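Local coordinates for putative iron binding protein (Bordetella pertussis Tohama I, PDB 1Y9U) that binds ferric iron through tyrosine side chains and probably serves as a periplasmic solute-binding protein in bacterial iron uptake, at residues V87-A90 with N91-G94; L300-A303 with E304-K307; L59-D63 with I64-I68; Q77-S81 with Q82-S86. All coordinates share one frame; numbering follows the deposited sequence.

In the fold
All four contacts are local turns or helix starts, yet their settings differ. Contact 3 is the deepest, its centre about 10 Å from that of the chain, and lies near the iron-binding tyrosines; contact 4 is the most peripheral, at about 21 Å. Both are helix N-caps, one through an aspartate and one through a serine. Contact 2 starts helix 303-318 without a side-chain cap and packs Val-302, Ala-303 and Ile-305 against helix 64-72 of contact 3. Contact 1, the loop after helix 82-87, joins its neighbours: Asn-91 and Leu-92 meet residues 300-302 of contact 2, while Arg-93 returns to Asp-85 of contact 4.

Contact 1. Residues V87-A90 with N91-G94; sequences VVPA and NLRG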
ATOM      1  N   VAL A  87      -8.473  -4.071 -16.449  1.00 11.85           N
ATOM      2  CA  VAL A  87      -7.255  -3.397 -16.011  1.00 11.57           C
ATOM      3  C   VAL A  87      -6.762  -3.927 -14.669  1.00 11.35           C
ATOM      4  O   VAL A  87      -5.590  -4.205 -14.506  1.00 12.17           O
ATOM      5  CB  VAL A  87      -7.450  -1.869 -15.888  1.00 11.89           C
ATOM      6  CG1 VAL A  87      -6.229  -1.232 -15.228  1.00 11.84           C
ATOM      7  CG2 VAL A  87      -7.705  -1.264 -17.251  1.00 12.54           C
ATOM      8  N   VAL A  88      -7.652  -4.038 -13.710  1.00 10.60           N
ATOM      9  CA  VAL A  88      -7.256  -4.400 -12.346  1.00 10.91           C
ATOM     10  C   VAL A  88      -7.258  -5.918 -12.210  1.00 11.93           C
ATOM     11  O   VAL A  88      -8.289  -6.546 -12.438  1.00 12.20           O
ATOM     12  CB  VAL A  88      -8.229  -3.776 -11.345  1.00 10.59           C
ATOM     13  CG1 VAL A  88      -7.860  -4.177  -9.919  1.00 11.25           C
ATOM     14  CG2 VAL A  88      -8.236  -2.253 -11.484  1.00 10.86           C
ATOM     15  N   PRO A  89      -6.129  -6.529 -11.851  1.00 12.32           N
ATOM     16  CA  PRO A  89      -6.106  -7.990 -11.669  1.00 12.62           C
ATOM     17  C   PRO A  89      -7.166  -8.459 -10.667  1.00 12.28           C
ATOM     18  O   PRO A  89      -7.497  -7.751  -9.723  1.00 13.19           O
ATOM     19  CB  PRO A  89      -4.690  -8.250 -11.135  1.00 13.07           C
ATOM     20  CG  PRO A  89      -3.873  -7.145 -11.690  1.00 13.28           C
ATOM     21  CD  PRO A  89      -4.796  -5.934 -11.616  1.00 12.98           C
ATOM     22  N   ALA A  90      -7.699  -9.659 -10.866  1.00 12.42           N
ATOM     23  CA  ALA A  90      -8.793 -10.170 -10.061  1.00 12.91           C
ATOM     24  C   ALA A  90      -8.474 -10.213  -8.559  1.00 12.69           C
ATOM     25  O   ALA A  90      -9.334  -9.943  -7.733  1.00 13.68           O
ATOM     26  CB  ALA A  90      -9.230 -11.572 -10.562  1.00 14.05           C
ATOM     27  N   ASN A  91      -7.227 -10.520  -8.219  1.00 12.23           N
ATOM     28  CA  ASN A  91      -6.852 -10.561  -6.807  1.00 12.52           C
ATOM     29  C   ASN A  91      -6.800  -9.188  -6.123  1.00 12.17           C
ATOM     30  O   ASN A  91      -6.690  -9.106  -4.901  1.00 12.51           O
ATOM     31  CB  ASN A  91      -5.542 -11.348  -6.629  1.00 12.32           C
ATOM     32  CG  ASN A  91      -4.332 -10.610  -7.147  1.00 12.75           C
ATOM     33  OD1 ASN A  91      -4.333 -10.068  -8.246  1.00 13.55           O
ATOM     34  ND2 ASN A  91      -3.259 -10.609  -6.343  1.00 14.41           N
ATOM     35  N   LEU A  92      -6.896  -8.124  -6.912  1.00 12.49           N
ATOM     36  CA  LEU A  92      -6.790  -6.750  -6.441  1.00 12.17           C
ATOM     37  C   LEU A  92      -8.086  -5.960  -6.656  1.00 12.20           C
ATOM     38  O   LEU A  92      -8.070  -4.742  -6.677  1.00 11.33           O
ATOM     39  CB  LEU A  92      -5.625  -6.062  -7.172  1.00 11.97           C
ATOM     40  CG  LEU A  92      -4.252  -6.694  -6.940  1.00 12.42           C
ATOM     41  CD1 LEU A  92      -3.173  -6.133  -7.882  1.00 12.95           C
ATOM     42  CD2 LEU A  92      -3.813  -6.523  -5.471  1.00 14.53           C
ATOM     43  N   ARG A  93      -9.197  -6.668  -6.813  1.00 12.37           N
ATOM     44  CA  ARG A  93     -10.513  -6.040  -6.841  1.00 12.73           C
ATOM     45  C   ARG A  93     -11.532  -6.924  -6.156  1.00 13.85           C
ATOM     46  O   ARG A  93     -11.340  -8.127  -6.031  1.00 14.82           O
ATOM     47  CB  ARG A  93     -10.972  -5.715  -8.269  1.00 13.41           C
ATOM     48  CG  ARG A  93     -10.896  -6.838  -9.272  1.00 13.81           C
ATOM     49  CD  ARG A  93     -11.406  -6.425 -10.640  1.00 13.64           C
ATOM     50  NE  ARG A  93     -10.885  -7.246 -11.715  1.00 14.12           N
ATOM     51  CZ  ARG A  93     -11.394  -8.401 -12.108  1.00 14.18           C
ATOM     52  NH1 ARG A  93     -12.451  -8.890 -11.507  1.00 16.76           N
ATOM     53  NH2 ARG A  93     -10.823  -9.070 -13.086  1.00 17.05           N
ATOM     54  N   GLY A  94     -12.606  -6.304  -5.697  1.00 15.50           N
ATOM     55  CA  GLY A  94     -13.674  -7.031  -5.031  1.00 18.35           C
ATOM     56  C   GLY A  94     -14.631  -7.614  -6.063  1.00 20.64           C
ATOM     57  O   GLY A  94     -14.780  -7.110  -7.175  1.00 21.89           O
TER
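Arg-93 folds back over the turn and lays its guanidinium group against the segment that precedes it. One face of the group is covered by Ala-90, whose CA stands 3.7 Å above the plane and over its centre. The edge is used differently: Arg-93 NE donates to Val-88 O at 2.8 Å, with the acceptor only 15° out of the guanidinium plane, so the face contact and the edge bond together limit the rotation of the group. CG of Arg-93 sits between its backbone N and carbonyl carbon (chi1 51°), and the chain then runs extended to NE, which carries the charge back to residue 88. Along this chain Arg-93 CB rests on Val-88 CG1 at 3.8 Å, and the same methyl also comes within 4.0 Å of Leu-92 CB. On another part of the turn, the side chains of Pro-89 and Leu-92 cross obliquely, Pro-89 CG lying 4.0 Å from Leu-92 CD1. The backbone closes the turn: Leu-92 N donates to Pro-89 O at 2.9 Å, and Arg-93 N makes a weak bond to Ala-90 O at 3.4 Å. Beyond the turn, Leu-92 packs on Ala-101 and Leu-104 of strand 100-112, and Arg-93 forms a weak, long ion pair with Asp-85. One good and one weak i to i+3 bond are consistent with a short 3-10 turn at Ala-90 and Asn-91, here connecting helix 82-87 with strand 100-112.

Contact 2. Residues L300-A303 with E304-K307; sequences LPVA and EIAK
Glu-304 N donates to Pro-301 O at 3.0 Å and Ile-305 N to Val-302 O at 2.9 Å, two backbone hydrogen bonds that each span three residues and tie segment 300-303 to the helix that follows. The pattern then changes to the four-residue span of an alpha helix, with Lys-307 N donating to Ala-303 O at 3.1 Å.

Apolar contacts follow the same turn. Leu-300 and Glu-304 meet at about a right angle, the methyl CD1 of the leucine touching the aliphatic CG of the glutamate at 3.9 Å. A chi1 of -66°, with CG anti to the carbonyl carbon and beside the backbone N, sets that methylene against the leucine, and the bend at chi2 (-79°) turns the carboxylate off. Val-302 meets Ile-305 at a slant, the valine CB lying 4.1 Å from the isoleucine CD1.

Outside partners extend both pairs. Leu-300 packs on Ala-150, Ala-153 and His-154 of helix 142-155, while Val-302 and Ile-305 both touch Ile-64 of helix 64-72. Leu-300 O also accepts from Asn-91 ND2. Two three-residue bonds giving way to a four-residue bond mark the first turn of an alpha helix, in this case helix 303-318, whose start, with the residues leading into it, packs on helices 142-155 and 64-72.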
ATOM      1  N   LEU A 300      -2.050 -13.893  -3.841  1.00 14.22           N
ATOM      2  CA  LEU A 300      -3.034 -13.869  -2.777  1.00 14.45           C
ATOM      3  C   LEU A 300      -4.076 -12.769  -3.030  1.00 14.54           C
ATOM      4  O   LEU A 300      -3.711 -11.624  -3.322  1.00 14.39           O
ATOM      5  CB  LEU A 300      -2.329 -13.603  -1.438  1.00 15.05           C
ATOM      6  CG  LEU A 300      -3.187 -13.711  -0.193  1.00 14.89           C
ATOM      7  CD1 LEU A 300      -3.453 -15.189   0.118  1.00 15.14           C
ATOM      8  CD2 LEU A 300      -2.522 -13.060   1.010  1.00 15.66           C
ATOM      9  N   PRO A 301      -5.364 -13.064  -2.929  1.00 14.35           N
ATOM     10  CA  PRO A 301      -6.360 -11.995  -2.905  1.00 14.60           C
ATOM     11  C   PRO A 301      -6.094 -11.070  -1.729  1.00 14.46           C
ATOM     12  O   PRO A 301      -5.959 -11.541  -0.607  1.00 14.80           O
ATOM     13  CB  PRO A 301      -7.687 -12.754  -2.754  1.00 14.94           C
ATOM     14  CG  PRO A 301      -7.391 -14.101  -3.270  1.00 14.98           C
ATOM     15  CD  PRO A 301      -5.983 -14.402  -2.868  1.00 15.09           C
ATOM     16  N   VAL A 302      -5.937  -9.773  -1.966  1.00 14.39           N
ATOM     17  CA  VAL A 302      -5.612  -8.873  -0.864  1.00 14.59           C
ATOM     18  C   VAL A 302      -6.720  -8.805   0.163  1.00 15.02           C
ATOM     19  O   VAL A 302      -6.480  -8.428   1.300  1.00 14.86           O
ATOM     20  CB  VAL A 302      -5.206  -7.449  -1.320  1.00 14.09           C
ATOM     21  CG1 VAL A 302      -3.862  -7.496  -2.017  1.00 15.33           C
ATOM     22  CG2 VAL A 302      -6.281  -6.788  -2.201  1.00 14.25           C
ATOM     23  N   ALA A 303      -7.940  -9.208  -0.205  1.00 15.04           N
ATOM     24  CA  ALA A 303      -9.008  -9.302   0.781  1.00 16.09           C
ATOM     25  C   ALA A 303      -8.653 -10.237   1.953  1.00 16.38           C
ATOM     26  O   ALA A 303      -9.135 -10.022   3.056  1.00 17.08           O
ATOM     27  CB  ALA A 303     -10.317  -9.715   0.134  1.00 16.53           C
ATOM     28  N   GLU A 304      -7.808 -11.233   1.695  1.00 16.28           N
ATOM     29  CA  GLU A 304      -7.284 -12.134   2.747  1.00 16.80           C
ATOM     30  C   GLU A 304      -6.551 -11.386   3.860  1.00 16.93           C
ATOM     31  O   GLU A 304      -6.535 -11.823   5.020  1.00 17.13           O
ATOM     32  CB  GLU A 304      -6.365 -13.216   2.151  1.00 17.89           C
ATOM     33  CG  GLU A 304      -7.063 -14.212   1.240  1.00 20.26           C
ATOM     34  CD  GLU A 304      -7.814 -15.280   2.019  1.00 24.48           C
ATOM     35  OE1 GLU A 304      -9.008 -15.084   2.272  1.00 28.25           O
ATOM     36  OE2 GLU A 304      -7.193 -16.295   2.391  1.00 27.84           O
ATOM     37  N   ILE A 305      -5.913 -10.274   3.517  1.00 16.17           N
ATOM     38  CA  ILE A 305      -5.219  -9.466   4.517  1.00 15.52           C
ATOM     39  C   ILE A 305      -6.225  -8.929   5.543  1.00 16.05           C
ATOM     40  O   ILE A 305      -5.989  -8.960   6.750  1.00 16.50           O
ATOM     41  CB  ILE A 305      -4.433  -8.319   3.836  1.00 15.06           C
ATOM     42  CG1 ILE A 305      -3.270  -8.882   3.040  1.00 15.36           C
ATOM     43  CG2 ILE A 305      -3.952  -7.300   4.853  1.00 14.89           C
ATOM     44  CD1 ILE A 305      -2.774  -7.916   2.000  1.00 16.82           C
ATOM     45  N   ALA A 306      -7.371  -8.464   5.062  1.00 15.74           N
ATOM     46  CA  ALA A 306      -8.422  -7.992   5.938  1.00 16.04           C
ATOM     47  C   ALA A 306      -9.007  -9.133   6.774  1.00 16.09           C
ATOM     48  O   ALA A 306      -9.268  -8.942   7.958  1.00 17.21           O
ATOM     49  CB  ALA A 306      -9.527  -7.308   5.122  1.00 15.88           C
ATOM     50  N   LYS A 307      -9.171 -10.302   6.166  1.00 16.49           N
ATOM     51  CA  LYS A 307      -9.695 -11.497   6.851  1.00 17.15           C
ATOM     52  C   LYS A 307      -8.851 -11.891   8.062  1.00 16.68           C
ATOM     53  O   LYS A 307      -9.399 -12.277   9.072  1.00 17.72           O
ATOM     54  CB  LYS A 307      -9.757 -12.698   5.883  1.00 18.18           C
ATOM     55  CG  LYS A 307     -10.237 -14.046   6.488  1.00 20.64           C
ATOM     56  CD  LYS A 307     -10.253 -15.203   5.472  1.00 23.37           C
ATOM     57  CE  LYS A 307     -10.531 -16.580   6.141  1.00 24.87           C
ATOM     58  NZ  LYS A 307     -10.869 -17.665   5.154  1.00 26.43           N
TER

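Contact 3. Residues L59-D63 with I64-I68; sequences LMTVD and IGNLI
Asp-63 bends back on the helix it precedes, and its OD1 accepts from Gly-65 N at 2.8 Å through the anti lone pair, the one directed away from OD2. CG lies opposite the backbone N across the first torsion (chi1 -161°), which brings OD1 to the amide of Gly-65. The bond is somewhat bent, with an N-H...O angle of 141°. The main chain of the same residue adds a second bond, Leu-67 N donating to Asp-63 O at 3.2 Å.

The tightly packed part lies inside the turn, where strand and helix run roughly antiparallel, their axes 7.1 Å apart at an angle of 148°. Thr-61 points its CG2 methyl into the angle between them, 3.9 Å from Leu-67 CD2 and equally close to Asn-66 CB; it slides past the leucine but meets the asparagine at about a right angle. Thr-61 OG1 is hydrogen-bonded to Thr-13 OG1, while Leu-67 continues onto Ile-239 of strand 237-245.

Asn-66 belongs to this packed part at its root, where CB also lies 3.4 Å from Val-62 O; from there the exposed residue leads to the looser, solvent side. Asp-63, partly exposed, directs OD2 to a salt bridge with Arg-309, which ties the cap to helix 303-318. This is an aspartate N-cap at a strand-to-helix junction, the ordinary alpha/beta connection, here in a lobe of a protein of the solute-binding family, with the Asp-63 side chain about 6 Å from that of the iron-binding Tyr-143.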
ATOM      1  N   LEU A  59     -15.317   7.074  -3.418  1.00 14.47           N
ATOM      2  CA  LEU A  59     -14.604   7.021  -2.146  1.00 14.64           C
ATOM      3  C   LEU A  59     -13.211   6.484  -2.429  1.00 14.04           C
ATOM      4  O   LEU A  59     -13.086   5.443  -3.039  1.00 15.30           O
ATOM      5  CB  LEU A  59     -15.318   6.078  -1.194  1.00 14.96           C
ATOM      6  CG  LEU A  59     -16.806   6.328  -1.005  1.00 15.71           C
ATOM      7  CD1 LEU A  59     -17.341   5.380   0.045  1.00 16.98           C
ATOM      8  CD2 LEU A  59     -17.037   7.765  -0.619  1.00 16.47           C
ATOM      9  N   MET A  60     -12.191   7.208  -1.997  1.00 13.57           N
ATOM     10  CA  MET A  60     -10.789   6.835  -2.242  1.00 13.00           C
ATOM     11  C   MET A  60     -10.033   6.776  -0.909  1.00 13.13           C
ATOM     12  O   MET A  60     -10.103   7.727  -0.113  1.00 13.91           O
ATOM     13  CB  MET A  60     -10.141   7.889  -3.139  1.00 13.21           C
ATOM     14  CG  MET A  60      -8.643   7.731  -3.354  1.00 14.54           C
ATOM     15  SD  MET A  60      -7.935   9.012  -4.398  1.00 15.68           S
ATOM     16  CE  MET A  60      -8.399   8.399  -5.925  1.00 16.59           C
ATOM     17  N   THR A  61      -9.292   5.695  -0.674  1.00 13.29           N
ATOM     18  CA  THR A  61      -8.520   5.569   0.560  1.00 13.52           C
ATOM     19  C   THR A  61      -7.322   4.653   0.372  1.00 12.75           C
ATOM     20  O   THR A  61      -7.037   4.189  -0.747  1.00 12.94           O
ATOM     21  CB  THR A  61      -9.490   5.123   1.698  1.00 14.23           C
ATOM     22  OG1 THR A  61      -8.861   5.254   2.989  1.00 15.09           O
ATOM     23  CG2 THR A  61      -9.867   3.682   1.585  1.00 14.64           C
ATOM     24  N   VAL A  62      -6.603   4.419   1.465  1.00 12.43           N
ATOM     25  CA  VAL A  62      -5.430   3.561   1.479  1.00 13.27           C
ATOM     26  C   VAL A  62      -5.671   2.442   2.484  1.00 13.25           C
ATOM     27  O   VAL A  62      -6.331   2.666   3.501  1.00 12.82           O
ATOM     28  CB  VAL A  62      -4.190   4.397   1.843  1.00 13.89           C
ATOM     29  CG1 VAL A  62      -2.925   3.555   1.863  1.00 15.46           C
ATOM     30  CG2 VAL A  62      -4.036   5.568   0.872  1.00 14.65           C
ATOM     31  N   ASP A  63      -5.134   1.263   2.172  1.00 12.21           N
ATOM     32  CA  ASP A  63      -5.202   0.022   2.946  1.00 12.61           C
ATOM     33  C   ASP A  63      -6.444  -0.783   2.604  1.00 12.94           C
ATOM     34  O   ASP A  63      -7.553  -0.288   2.714  1.00 13.37           O
ATOM     35  CB  ASP A  63      -5.120   0.269   4.449  1.00 12.98           C
ATOM     36  CG  ASP A  63      -4.730  -0.957   5.207  1.00 13.98           C
ATOM     37  OD1 ASP A  63      -5.477  -1.937   5.215  1.00 14.28           O
ATOM     38  OD2 ASP A  63      -3.672  -1.040   5.830  1.00 16.99           O
ATOM     39  N   ILE A  64      -6.251  -2.033   2.195  1.00 13.36           N
ATOM     40  CA  ILE A  64      -7.359  -2.936   1.888  1.00 14.73           C
ATOM     41  C   ILE A  64      -8.352  -3.038   3.039  1.00 15.30           C
ATOM     42  O   ILE A  64      -9.553  -3.094   2.808  1.00 15.81           O
ATOM     43  CB  ILE A  64      -6.851  -4.332   1.448  1.00 15.67           C
ATOM     44  CG1 ILE A  64      -7.998  -5.262   1.041  1.00 17.37           C
ATOM     45  CG2 ILE A  64      -6.037  -5.013   2.558  1.00 15.16           C
ATOM     46  CD1 ILE A  64      -8.871  -4.753  -0.123  1.00 18.52           C
ATOM     47  N   GLY A  65      -7.870  -3.047   4.282  1.00 15.62           N
ATOM     48  CA  GLY A  65      -8.768  -3.077   5.427  1.00 16.47           C
ATOM     49  C   GLY A  65      -9.737  -1.921   5.464  1.00 16.42           C
ATOM     50  O   GLY A  65     -10.927  -2.107   5.754  1.00 17.74           O
ATOM     51  N   ASN A  66      -9.246  -0.717   5.166  1.00 16.61           N
ATOM     52  CA  ASN A  66     -10.110   0.460   5.128  1.00 17.58           C
ATOM     53  C   ASN A  66     -11.146   0.366   4.013  1.00 17.62           C
ATOM     54  O   ASN A  66     -12.289   0.790   4.179  1.00 17.95           O
ATOM     55  CB  ASN A  66      -9.291   1.739   4.969  1.00 18.16           C
ATOM     56  CG  ASN A  66      -8.543   2.123   6.234  1.00 20.67           C
ATOM     57  OD1 ASN A  66      -7.444   2.665   6.173  1.00 23.63           O
ATOM     58  ND2 ASN A  66      -9.147   1.857   7.384  1.00 23.09           N
ATOM     59  N   LEU A  67     -10.739  -0.169   2.863  1.00 18.33           N
ATOM     60  CA  LEU A  67     -11.663  -0.351   1.748  1.00 18.70           C
ATOM     61  C   LEU A  67     -12.761  -1.348   2.056  1.00 19.44           C
ATOM     62  O   LEU A  67     -13.928  -1.094   1.802  1.00 19.19           O
ATOM     63  CB  LEU A  67     -10.898  -0.826   0.523  1.00 19.35           C
ATOM     64  CG  LEU A  67     -10.288   0.251  -0.331  1.00 20.59           C
ATOM     65  CD1 LEU A  67      -9.452  -0.456  -1.392  1.00 21.13           C
ATOM     66  CD2 LEU A  67     -11.334   1.158  -0.982  1.00 20.63           C
ATOM     67  N   ILE A  68     -12.379  -2.490   2.615  1.00 19.70           N
ATOM     68  CA  ILE A  68     -13.346  -3.512   2.999  1.00 20.97           C
ATOM     69  C   ILE A  68     -14.269  -2.982   4.086  1.00 21.00           C
ATOM     70  O   ILE A  68     -15.452  -3.294   4.089  1.00 20.91           O
ATOM     71  CB  ILE A  68     -12.619  -4.810   3.424  1.00 22.04           C
ATOM     72  CG1 ILE A  68     -11.821  -5.348   2.227  1.00 24.29           C
ATOM     73  CG2 ILE A  68     -13.605  -5.833   4.033  1.00 22.60           C
ATOM     74  CD1 ILE A  68     -12.128  -6.721   1.749  1.00 27.13           C
TER

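Contact 4. Residues Q77-S81 with Q82-S86; sequences QKIQS and QTLDS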
ATOM      1  N   GLN A  77     -21.575   0.821  -3.505  1.00 18.80           N
ATOM      2  CA  GLN A  77     -22.397  -0.020  -4.368  1.00 19.27           C
ATOM      3  C   GLN A  77     -21.558  -0.751  -5.413  1.00 19.24           C
ATOM      4  O   GLN A  77     -20.448  -0.317  -5.773  1.00 20.25           O
ATOM      5  CB  GLN A  77     -23.490   0.806  -5.071  1.00 19.22           C
ATOM      6  CG  GLN A  77     -22.957   1.819  -6.063  1.00 20.17           C
ATOM      7  CD  GLN A  77     -24.066   2.668  -6.655  1.00 19.82           C
ATOM      8  OE1 GLN A  77     -24.152   3.856  -6.384  1.00 20.53           O
ATOM      9  NE2 GLN A  77     -24.901   2.056  -7.476  1.00 21.50           N
ATOM     10  N   LYS A  78     -22.110  -1.858  -5.889  1.00 19.93           N
ATOM     11  CA  LYS A  78     -21.520  -2.713  -6.906  1.00 21.18           C
ATOM     12  C   LYS A  78     -21.622  -2.026  -8.256  1.00 21.26           C
ATOM     13  O   LYS A  78     -22.613  -1.368  -8.537  1.00 20.99           O
ATOM     14  CB  LYS A  78     -22.268  -4.053  -6.935  1.00 21.90           C
ATOM     15  CG  LYS A  78     -22.026  -4.898  -5.694  1.00 24.17           C
ATOM     16  CD  LYS A  78     -22.851  -6.153  -5.682  1.00 27.53           C
ATOM     17  CE  LYS A  78     -22.839  -6.774  -4.307  1.00 29.72           C
ATOM     18  NZ  LYS A  78     -23.068  -8.243  -4.373  1.00 31.72           N
ATOM     19  N   ILE A  79     -20.583  -2.159  -9.076  1.00 20.81           N
ATOM     20  CA  ILE A  79     -20.630  -1.676 -10.453  1.00 21.48           C
ATOM     21  C   ILE A  79     -20.109  -2.746 -11.387  1.00 21.34           C
ATOM     22  O   ILE A  79     -19.404  -3.675 -10.980  1.00 21.36           O
ATOM     23  CB  ILE A  79     -19.857  -0.340 -10.653  1.00 22.16           C
ATOM     24  CG1 ILE A  79     -18.358  -0.541 -10.439  1.00 22.71           C
ATOM     25  CG2 ILE A  79     -20.428   0.766  -9.748  1.00 22.73           C
ATOM     26  CD1 ILE A  79     -17.534   0.588 -10.976  1.00 23.25           C
ATOM     27  N   GLN A  80     -20.502  -2.601 -12.646  1.00 21.88           N
ATOM     28  CA  GLN A  80     -20.079  -3.477 -13.713  1.00 22.46           C
ATOM     29  C   GLN A  80     -19.311  -2.601 -14.678  1.00 20.74           C
ATOM     30  O   GLN A  80     -19.798  -1.560 -15.138  1.00 21.90           O
ATOM     31  CB  GLN A  80     -21.285  -4.128 -14.386  1.00 23.69           C
ATOM     32  CG  GLN A  80     -22.008  -5.120 -13.491  1.00 27.71           C
ATOM     33  CD  GLN A  80     -22.868  -4.457 -12.419  1.00 31.81           C
ATOM     34  OE1 GLN A  80     -23.664  -3.566 -12.721  1.00 34.43           O
ATOM     35  NE2 GLN A  80     -22.703  -4.882 -11.164  1.00 33.80           N
ATOM     36  N   SER A  81     -18.071  -2.999 -14.939  1.00 17.49           N
ATOM     37  CA  SER A  81     -17.206  -2.233 -15.819  1.00 15.28           C
ATOM     38  C   SER A  81     -16.168  -3.154 -16.403  1.00 14.22           C
ATOM     39  O   SER A  81     -15.283  -3.632 -15.709  1.00 13.04           O
ATOM     40  CB  SER A  81     -16.524  -1.079 -15.074  1.00 14.94           C
ATOM     41  OG  SER A  81     -15.506  -0.503 -15.882  1.00 14.33           O
ATOM     42  N   GLN A  82     -16.263  -3.394 -17.710  1.00 13.37           N
ATOM     43  CA  GLN A  82     -15.232  -4.111 -18.425  1.00 12.89           C
ATOM     44  C   GLN A  82     -13.901  -3.336 -18.374  1.00 12.40           C
ATOM     45  O   GLN A  82     -12.840  -3.943 -18.375  1.00 11.59           O
ATOM     46  CB  GLN A  82     -15.664  -4.389 -19.873  1.00 13.15           C
ATOM     47  CG  GLN A  82     -14.576  -5.044 -20.697  1.00 13.94           C
ATOM     48  CD  GLN A  82     -13.638  -4.042 -21.376  1.00 12.92           C
ATOM     49  OE1 GLN A  82     -13.986  -2.856 -21.534  1.00 14.30           O
ATOM     50  NE2 GLN A  82     -12.465  -4.520 -21.796  1.00 12.68           N
ATOM     51  N   THR A  83     -13.964  -2.013 -18.330  1.00 12.11           N
ATOM     52  CA  THR A  83     -12.748  -1.210 -18.292  1.00 11.99           C
ATOM     53  C   THR A  83     -11.979  -1.501 -17.015  1.00 12.11           C
ATOM     54  O   THR A  83     -10.807  -1.826 -17.049  1.00 12.21           O
ATOM     55  CB  THR A  83     -13.090   0.275 -18.377  1.00 12.35           C
ATOM     56  OG1 THR A  83     -13.669   0.558 -19.663  1.00 13.62           O
ATOM     57  CG2 THR A  83     -11.843   1.143 -18.275  1.00 13.12           C
ATOM     58  N   LEU A  84     -12.672  -1.437 -15.894  1.00 11.36           N
ATOM     59  CA  LEU A  84     -12.032  -1.686 -14.611  1.00 12.02           C
ATOM     60  C   LEU A  84     -11.628  -3.155 -14.462  1.00 12.29           C
ATOM     61  O   LEU A  84     -10.530  -3.446 -14.011  1.00 12.82           O
ATOM     62  CB  LEU A  84     -12.927  -1.224 -13.461  1.00 12.70           C
ATOM     63  CG  LEU A  84     -12.999   0.302 -13.254  1.00 14.55           C
ATOM     64  CD1 LEU A  84     -14.293   0.695 -12.559  1.00 17.20           C
ATOM     65  CD2 LEU A  84     -11.803   0.830 -12.511  1.00 16.75           C
ATOM     66  N   ASP A  85     -12.484  -4.095 -14.849  1.00 12.51           N
ATOM     67  CA  ASP A  85     -12.179  -5.507 -14.637  1.00 12.94           C
ATOM     68  C   ASP A  85     -11.010  -5.971 -15.488  1.00 12.36           C
ATOM     69  O   ASP A  85     -10.252  -6.840 -15.102  1.00 13.23           O
ATOM     70  CB  ASP A  85     -13.389  -6.391 -14.926  1.00 14.02           C
ATOM     71  CG  ASP A  85     -14.462  -6.280 -13.865  1.00 16.48           C
ATOM     72  OD1 ASP A  85     -14.230  -5.616 -12.827  1.00 16.83           O
ATOM     73  OD2 ASP A  85     -15.575  -6.856 -13.989  1.00 21.39           O
ATOM     74  N   SER A  86     -10.858  -5.394 -16.673  1.00 11.34           N
ATOM     75  CA  SER A  86      -9.780  -5.804 -17.546  1.00 11.82           C
ATOM     76  C   SER A  86      -8.455  -5.168 -17.207  1.00 11.56           C
ATOM     77  O   SER A  86      -7.437  -5.627 -17.681  1.00 13.09           O
ATOM     78  CB  SER A  86     -10.127  -5.518 -19.009  1.00 11.38           C
ATOM     79  OG  SER A  86     -10.231  -4.135 -19.283  1.00 11.17           O
TER
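Ser-81 is the N-cap of helix 82-87, and its side chain meets the first turn at Leu-84. The hydroxyl oxygen OG accepts from Leu-84 N at 3.0 Å with a nearly straight N-H...O angle of 171°. With OG placed opposite the backbone N (chi1 169°), the hydroxyl is held beside the amides at the helix start. OG also has a hydrogen bond with Glu-259 OE2 of helix 251-261, so this buried oxygen has partners both in its own helix and in the neighbouring one. The carbonyl of Ser-81 is satisfied as well: Asp-85 N donates to Ser-81 O at 3.0 Å. The carboxylate of Asp-85 finds its main partner in Tyr-100 OH, which bonds to OD1.

The next carbonyl, Gln-82 O, takes two donors from the following turn, Ser-86 N at 3.0 Å and Ser-86 OG at 2.8 Å. Next to the cap the contact becomes apolar, and Leu-258 and Tyr-100 touch both Ile-79 and Leu-84. These last two side chains cross at about a right angle, their terminal methyls touching at 3.6 Å from Ile-79 CD1 to Leu-84 CD1.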